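PDB 5J78: acetaldehyde dehydrogenase (Acetylating) from Geobacillus thermoglucosidasius, which probably catalyses the NAD-linked, coenzyme A-dependent interconversion of acetaldehyde and acetyl-CoA. Local coordinates for residues A[246-251]-A[277-282]; A[390-395]-A[412-417]. All blocks are in the same frame, centred on the assembly; numbering follows the deposited sequence.

Interaction 1. Residues A[246-251]-A[277-282]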
ATOM      1  N   VAL A 246       2.518  38.552 -14.062  1.00 19.13           N
ATOM      2  CA  VAL A 246       2.355  39.944 -13.665  1.00 22.04           C
ATOM      3  C   VAL A 246       1.991  40.788 -14.879  1.00 26.40           C
ATOM      4  O   VAL A 246       2.677  40.765 -15.908  1.00 26.85           O
ATOM      5  CB  VAL A 246       3.629  40.500 -12.981  1.00 23.95           C
ATOM      6  CG1 VAL A 246       3.440  41.963 -12.572  1.00 22.80           C
ATOM      7  CG2 VAL A 246       3.953  39.685 -11.772  1.00 25.65           C
ATOM      8  N   TYR A 247       0.890  41.523 -14.738  1.00 24.32           N
ATOM      9  CA  TYR A 247       0.342  42.381 -15.806  1.00 22.54           C
ATOM     10  C   TYR A 247       0.828  43.810 -15.632  1.00 23.77           C
ATOM     11  O   TYR A 247       0.625  44.401 -14.571  1.00 25.52           O
ATOM     12  CB  TYR A 247      -1.190  42.330 -15.771  1.00 28.40           C
ATOM     13  CG  TYR A 247      -1.933  43.188 -16.776  1.00 35.42           C
ATOM     14  CD1 TYR A 247      -1.473  43.347 -18.083  1.00 35.34           C
ATOM     15  CD2 TYR A 247      -3.132  43.816 -16.423  1.00 27.98           C
ATOM     16  CE1 TYR A 247      -2.175  44.134 -19.004  1.00 28.41           C
ATOM     17  CE2 TYR A 247      -3.836  44.595 -17.335  1.00 33.19           C
ATOM     18  CZ  TYR A 247      -3.353  44.746 -18.625  1.00 36.37           C
ATOM     19  OH  TYR A 247      -4.055  45.515 -19.526  1.00 43.46           O
ATOM     20  N   ILE A 248       1.487  44.363 -16.654  1.00 20.72           N
ATOM     21  CA  ILE A 248       1.802  45.793 -16.658  1.00 34.21           C
ATOM     22  C   ILE A 248       0.826  46.460 -17.619  1.00 23.33           C
ATOM     23  O   ILE A 248       0.913  46.301 -18.833  1.00 25.31           O
ATOM     24  CB  ILE A 248       3.265  46.113 -17.068  1.00 28.20           C
ATOM     25  CG1 ILE A 248       4.256  45.287 -16.241  1.00 30.17           C
ATOM     26  CG2 ILE A 248       3.551  47.621 -16.872  1.00 20.09           C
ATOM     27  CD1 ILE A 248       5.726  45.431 -16.667  1.00 24.83           C
ATOM     28  N   HIS A 249      -0.121  47.184 -17.042  1.00 35.47           N
ATOM     29  CA  HIS A 249      -1.154  47.886 -17.798  1.00 33.53           C
ATOM     30  C   HIS A 249      -0.603  49.230 -18.291  1.00 36.53           C
ATOM     31  O   HIS A 249       0.284  49.806 -17.654  1.00 25.12           O
ATOM     32  CB  HIS A 249      -2.376  48.081 -16.902  1.00 29.71           C
ATOM     33  CG  HIS A 249      -3.456  48.922 -17.499  1.00 32.93           C
ATOM     34  ND1 HIS A 249      -3.750  50.186 -17.031  1.00 31.25           N
ATOM     35  CD2 HIS A 249      -4.337  48.672 -18.496  1.00 27.81           C
ATOM     36  CE1 HIS A 249      -4.751  50.687 -17.731  1.00 37.60           C
ATOM     37  NE2 HIS A 249      -5.133  49.785 -18.618  1.00 31.48           N
ATOM     38  N   GLU A 250      -1.135  49.732 -19.408  1.00 36.76           N
ATOM     39  CA  GLU A 250      -0.638  50.972 -20.018  1.00 33.51           C
ATOM     40  C   GLU A 250      -0.636  52.150 -19.047  1.00 32.32           C
ATOM     41  O   GLU A 250       0.104  53.117 -19.232  1.00 37.91           O
ATOM     42  CB  GLU A 250      -1.470  51.317 -21.256  1.00 35.60           C
ATOM     43  CG  GLU A 250      -2.767  52.050 -20.965  1.00 35.19           C
ATOM     44  CD  GLU A 250      -3.704  52.107 -22.171  1.00 50.18           C
ATOM     45  OE1 GLU A 250      -4.675  52.893 -22.130  1.00 66.05           O
ATOM     46  OE2 GLU A 250      -3.477  51.369 -23.156  1.00 55.37           O
ATOM     47  N   SER A 251      -1.452  52.066 -18.001  1.00 32.81           N
ATOM     48  CA  SER A 251      -1.533  53.144 -17.015  1.00 31.08           C
ATOM     49  C   SER A 251      -0.392  53.130 -15.994  1.00 30.85           C
ATOM     50  O   SER A 251      -0.325  54.008 -15.142  1.00 35.56           O
ATOM     51  CB  SER A 251      -2.866  53.075 -16.265  1.00 41.70           C
ATOM     52  OG  SER A 251      -2.981  51.869 -15.528  1.00 35.87           O
ATOM     53  N   GLN A 277       7.321  35.245 -12.766  1.00 20.04           N
ATOM     54  CA  GLN A 277       7.794  34.282 -13.773  1.00 15.72           C
ATOM     55  C   GLN A 277       7.507  34.717 -15.215  1.00 19.30           C
ATOM     56  O   GLN A 277       8.213  34.316 -16.147  1.00 26.44           O
ATOM     57  CB  GLN A 277       7.175  32.915 -13.532  1.00 20.26           C
ATOM     58  CG  GLN A 277       7.505  32.344 -12.171  1.00 18.34           C
ATOM     59  CD  GLN A 277       8.986  32.062 -11.985  1.00 24.88           C
ATOM     60  OE1 GLN A 277       9.731  31.921 -12.957  1.00 20.97           O
ATOM     61  NE2 GLN A 277       9.416  31.952 -10.727  1.00 24.22           N
ATOM     62  N   ALA A 278       6.494  35.551 -15.398  1.00 18.76           N
ATOM     63  CA  ALA A 278       6.118  36.008 -16.729  1.00 18.57           C
ATOM     64  C   ALA A 278       5.528  37.392 -16.610  1.00 24.34           C
ATOM     65  O   ALA A 278       4.761  37.663 -15.692  1.00 23.98           O
ATOM     66  CB  ALA A 278       5.126  35.049 -17.385  1.00 22.06           C
ATOM     67  N   LEU A 279       5.928  38.283 -17.510  1.00 23.76           N
ATOM     68  CA  LEU A 279       5.318  39.598 -17.583  1.00 19.26           C
ATOM     69  C   LEU A 279       4.352  39.602 -18.750  1.00 18.21           C
ATOM     70  O   LEU A 279       4.649  39.051 -19.806  1.00 23.79           O
ATOM     71  CB  LEU A 279       6.355  40.702 -17.759  1.00 23.90           C
ATOM     72  CG  LEU A 279       7.430  40.836 -16.690  1.00 24.33           C
ATOM     73  CD1 LEU A 279       8.303  42.039 -17.049  1.00 26.49           C
ATOM     74  CD2 LEU A 279       6.820  40.995 -15.312  1.00 19.51           C
ATOM     75  N   LEU A 280       3.193  40.212 -18.534  1.00 22.94           N
ATOM     76  CA  LEU A 280       2.187  40.411 -19.574  1.00 21.82           C
ATOM     77  C   LEU A 280       2.106  41.917 -19.787  1.00 27.04           C
ATOM     78  O   LEU A 280       1.798  42.649 -18.844  1.00 28.24           O
ATOM     79  CB  LEU A 280       0.832  39.828 -19.155  1.00 28.50           C
ATOM     80  CG  LEU A 280       0.881  38.541 -18.330  1.00 26.44           C
ATOM     81  CD1 LEU A 280      -0.525  38.197 -17.893  1.00 30.60           C
ATOM     82  CD2 LEU A 280       1.496  37.380 -19.103  1.00 26.04           C
ATOM     83  N   VAL A 281       2.413  42.390 -20.996  1.00 26.06           N
ATOM     84  CA  VAL A 281       2.591  43.830 -21.209  1.00 31.20           C
ATOM     85  C   VAL A 281       1.716  44.379 -22.334  1.00 27.03           C
ATOM     86  O   VAL A 281       1.640  43.810 -23.432  1.00 33.41           O
ATOM     87  CB  VAL A 281       4.080  44.147 -21.496  1.00 40.38           C
ATOM     88  CG1 VAL A 281       4.308  45.642 -21.654  1.00 31.58           C
ATOM     89  CG2 VAL A 281       4.937  43.615 -20.366  1.00 31.55           C
ATOM     90  N   ASP A 282       1.037  45.485 -22.031  1.00 28.72           N
ATOM     91  CA  ASP A 282       0.174  46.149 -23.003  1.00 39.22           C
ATOM     92  C   ASP A 282       1.051  46.576 -24.179  1.00 35.29           C
ATOM     93  O   ASP A 282       2.123  47.133 -23.981  1.00 31.31           O
ATOM     94  CB  ASP A 282      -0.540  47.367 -22.386  1.00 33.33           C
ATOM     95  CG  ASP A 282      -1.895  47.031 -21.775  1.00 32.69           C
ATOM     96  OD1 ASP A 282      -2.423  45.920 -22.009  1.00 32.58           O
ATOM     97  OD2 ASP A 282      -2.436  47.911 -21.073  1.00 27.20           O
TER
HETATM   98  O   HOH W   1      -4.852  48.441 -22.021  1.00 41.98           O
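Val246–Ile248 and Gln277–Asp282 run side by side as neighbouring parallel strands, their axes inclined by 24°, with Tyr247 level with Leu280. They form a beta-alpha-beta crossover through helix 254-265, in the parallel sheet of what is, by family, the catalytic domain of an aldehyde dehydrogenase. The ladder is carried by Val246 N to Ala278 O (2.9 Å), Leu280 N to Val246 O (2.7 Å) and Ile248 N to Leu280 O (2.8 Å), then frays at a weak bond from Asp282 N to Ile248 O. On one face Val246 CB meets Leu279 CD2, and Ile248 CD1 lies against Val281 CG2. On the other, helix 376-388 covers Tyr247 and Leu280. With CG of Tyr247 anti to the backbone N (chi1 178°), its OH donates to the syn side of Asp282 OD1 (3.0 Å), tilted out of the carboxylate plane; ring and carboxylate stand 81° apart. Asp282 OD2 accepts Glu250 N on its anti side (2.8 Å), again tilted from the plane, which ties the loop that follows to the strand end. A water also donates to Asp282 OD2, at 2.6 Å, and weakly to Glu250 OE2.

Interaction 2. Residues A[390-395]-A[412-417]. With ACT (acetate ion), chain E.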
ATOM      1  N   GLY A 390       1.074  25.127 -13.119  1.00 30.42           N
ATOM      2  CA  GLY A 390       1.752  24.986 -11.835  1.00 26.60           C
ATOM      3  C   GLY A 390       1.838  26.223 -10.949  1.00 19.61           C
ATOM      4  O   GLY A 390       2.840  26.406 -10.256  1.00 24.52           O
ATOM      5  N   GLY A 391       0.806  27.063 -10.968  1.00 16.66           N
ATOM      6  CA  GLY A 391       0.721  28.209 -10.081  1.00 18.51           C
ATOM      7  C   GLY A 391      -0.643  28.460  -9.434  1.00 19.19           C
ATOM      8  O   GLY A 391      -0.823  29.477  -8.777  1.00 19.63           O
ATOM      9  N   LEU A 392      -1.611  27.561  -9.607  1.00 22.30           N
ATOM     10  CA  LEU A 392      -2.969  27.839  -9.117  1.00 24.15           C
ATOM     11  C   LEU A 392      -3.058  28.046  -7.602  1.00 13.47           C
ATOM     12  O   LEU A 392      -2.494  27.288  -6.810  1.00 18.27           O
ATOM     13  CB  LEU A 392      -3.929  26.718  -9.521  1.00 21.97           C
ATOM     14  CG  LEU A 392      -4.306  26.686 -11.011  1.00 16.23           C
ATOM     15  CD1 LEU A 392      -4.979  25.359 -11.342  1.00 28.52           C
ATOM     16  CD2 LEU A 392      -5.188  27.850 -11.394  1.00 24.14           C
ATOM     17  N   GLY A 393      -3.791  29.083  -7.223  1.00 12.05           N
ATOM     18  CA  GLY A 393      -4.029  29.404  -5.833  1.00 13.96           C
ATOM     19  C   GLY A 393      -2.912  30.206  -5.197  1.00 19.23           C
ATOM     20  O   GLY A 393      -3.062  30.636  -4.065  1.00 15.07           O
ATOM     21  N   HIS A 394      -1.802  30.432  -5.903  1.00 19.44           N
ATOM     22  CA  HIS A 394      -0.641  31.022  -5.228  1.00 17.37           C
ATOM     23  C   HIS A 394      -0.669  32.547  -5.261  1.00 17.53           C
ATOM     24  O   HIS A 394      -1.280  33.162  -4.376  1.00 20.83           O
ATOM     25  CB  HIS A 394       0.645  30.463  -5.823  1.00 18.01           C
ATOM     26  CG  HIS A 394       1.820  30.593  -4.913  1.00 18.55           C
ATOM     27  ND1 HIS A 394       2.328  31.813  -4.530  1.00 20.17           N
ATOM     28  CD2 HIS A 394       2.564  29.657  -4.278  1.00 20.37           C
ATOM     29  CE1 HIS A 394       3.358  31.628  -3.728  1.00 18.36           C
ATOM     30  NE2 HIS A 394       3.522  30.328  -3.555  1.00 18.29           N
ATOM     31  N   THR A 395      -0.044  33.154  -6.276  1.00 15.71           N
ATOM     32  CA  THR A 395       0.108  34.608  -6.341  1.00 22.33           C
ATOM     33  C   THR A 395       0.004  35.129  -7.766  1.00 15.71           C
ATOM     34  O   THR A 395       0.440  34.468  -8.702  1.00 18.66           O
ATOM     35  CB  THR A 395       1.456  35.032  -5.758  1.00 17.64           C
ATOM     36  OG1 THR A 395       1.597  34.473  -4.456  1.00 18.58           O
ATOM     37  CG2 THR A 395       1.577  36.543  -5.645  1.00 18.35           C
ATOM     38  N   ASP A 412     -11.390  38.041 -10.441  1.00 21.00           N
ATOM     39  CA  ASP A 412     -11.528  36.620 -10.786  1.00 29.37           C
ATOM     40  C   ASP A 412     -10.220  35.822 -10.893  1.00 30.01           C
ATOM     41  O   ASP A 412     -10.195  34.751 -11.504  1.00 41.96           O
ATOM     42  CB  ASP A 412     -12.292  36.487 -12.108  1.00 29.64           C
ATOM     43  CG  ASP A 412     -11.541  37.103 -13.289  1.00 58.24           C
ATOM     44  OD1 ASP A 412     -10.533  37.809 -13.061  1.00 49.62           O
ATOM     45  OD2 ASP A 412     -11.968  36.895 -14.447  1.00 59.07           O
ATOM     46  N   LYS A 413      -9.145  36.296 -10.282  1.00 29.00           N
ATOM     47  CA  LYS A 413      -7.889  35.557 -10.355  1.00 28.50           C
ATOM     48  C   LYS A 413      -7.817  34.517  -9.230  1.00 25.84           C
ATOM     49  O   LYS A 413      -8.003  34.858  -8.068  1.00 20.66           O
ATOM     50  CB  LYS A 413      -6.699  36.518 -10.292  1.00 24.52           C
ATOM     51  CG  LYS A 413      -6.637  37.490 -11.475  1.00 27.54           C
ATOM     52  CD  LYS A 413      -6.453  36.777 -12.806  1.00 30.12           C
ATOM     53  CE  LYS A 413      -6.493  37.760 -13.980  1.00 30.25           C
ATOM     54  NZ  LYS A 413      -7.851  38.291 -14.222  1.00 30.59           N
ATOM     55  N   PRO A 414      -7.560  33.243  -9.580  1.00 17.03           N
ATOM     56  CA  PRO A 414      -7.444  32.171  -8.586  1.00 28.96           C
ATOM     57  C   PRO A 414      -6.071  32.177  -7.944  1.00 22.38           C
ATOM     58  O   PRO A 414      -5.200  31.368  -8.283  1.00 24.61           O
ATOM     59  CB  PRO A 414      -7.669  30.909  -9.414  1.00 24.91           C
ATOM     60  CG  PRO A 414      -7.052  31.270 -10.744  1.00 19.81           C
ATOM     61  CD  PRO A 414      -7.486  32.706 -10.949  1.00 24.39           C
ATOM     62  N   ALA A 415      -5.887  33.125  -7.037  1.00 20.24           N
ATOM     63  CA  ALA A 415      -4.656  33.265  -6.286  1.00 19.69           C
ATOM     64  C   ALA A 415      -5.005  33.805  -4.911  1.00 21.64           C
ATOM     65  O   ALA A 415      -5.827  34.709  -4.793  1.00 19.84           O
ATOM     66  CB  ALA A 415      -3.656  34.214  -7.030  1.00 18.30           C
ATOM     67  N   GLY A 416      -4.394  33.253  -3.868  1.00 17.03           N
ATOM     68  CA  GLY A 416      -4.639  33.741  -2.528  1.00 19.40           C
ATOM     69  C   GLY A 416      -4.034  35.108  -2.232  1.00 16.38           C
ATOM     70  O   GLY A 416      -4.514  35.842  -1.349  1.00 18.16           O
ATOM     71  N   ARG A 417      -2.962  35.430  -2.950  1.00 15.63           N
ATOM     72  CA  ARG A 417      -2.278  36.721  -2.836  1.00 20.89           C
ATOM     73  C   ARG A 417      -2.354  37.432  -4.182  1.00 17.33           C
ATOM     74  O   ARG A 417      -1.758  36.966  -5.136  1.00 20.40           O
ATOM     75  CB  ARG A 417      -0.803  36.541  -2.438  1.00 20.68           C
ATOM     76  CG  ARG A 417      -0.553  36.125  -0.965  1.00 15.73           C
ATOM     77  CD  ARG A 417       0.316  34.907  -0.895  1.00 15.19           C
ATOM     78  NE  ARG A 417      -0.347  33.808  -1.588  1.00 15.81           N
ATOM     79  CZ  ARG A 417      -1.106  32.887  -1.001  1.00 14.67           C
ATOM     80  NH1 ARG A 417      -1.254  32.854   0.328  1.00 15.52           N
ATOM     81  NH2 ARG A 417      -1.687  31.964  -1.744  1.00 14.97           N
TER
HETATM   82  C   ACT E1001       6.557  31.383  -0.831  1.00 34.60           C
HETATM   83  O   ACT E1001       5.725  30.490  -1.073  1.00 35.01           O
HETATM   84  OXT ACT E1001       6.656  32.281  -1.704  1.00 34.90           O
HETATM   85  CH3 ACT E1001       7.373  31.370   0.428  1.00 29.10           C
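Leu392 touches the second segment with one methyl, CD2, which lies 3.9 Å from Pro414 CG. Gly393 follows within a type II turn from Gly391 to His394, at a positive phi of 83° that favours glycine; its N donates to Pro414 O (2.9 Å), and its O accepts Gly416 N from above the carbonyl plane (2.9 Å). It forms a parallel bridge with Ala415, as Thr395 does with Arg417. At His394 the chain turns a corner, leaving the carbonyl O to receive three N-H groups of Arg417: the backbone N, nearly in line with the C=O, and, side-on with the oxygen close to the guanidinium plane, NE from above the carbonyl plane (3.0 Å) and NH2 tilted less from it (2.9 Å). Bends at chi2 and chi3 fold the arginine back onto this oxygen. Were Arg417 replaced by an alanine, the carbonyl would probably keep only the backbone N-H of these donors, and Gly442 O would lose its NH2 partner. His394 ND1 and Thr395 OG1 share a 2.8 Å hydrogen bond, while NE2 bonds weakly to an acetate. The ring also touches Ala274, next to Cys273 (found as 3-sulfinoalanine; by family probably the catalytic cysteine), consistent with a place near the active site. Leu392 and Pro414 pack against Leu387 of helix 376-388, strand 395-399 starts at Thr395, and Arg417 pairs in parallel with a strand of the second subunit.

In the fold
From the N terminus, strand 244-248 is the first to enter the shared parallel sheet. Interaction 1 closes when the chain, having passed through helix 254-265, returns as strand 276-282. Three further strands, 298-300, 345-349 and 367-373, are then laid down from the far edge inward, the last of them beside 276-282, before helix 376-388 leads to the second contact. Interaction 2 closes a shorter loop containing strand 395-399 and helix 403-410. The two contacts lie in series, neither nested nor crossed, with centres about 16 Å apart. Strand 395-399 pairs with 244-248 on one flank and 415-420 on the other, and so links the central pair to the subunit boundary.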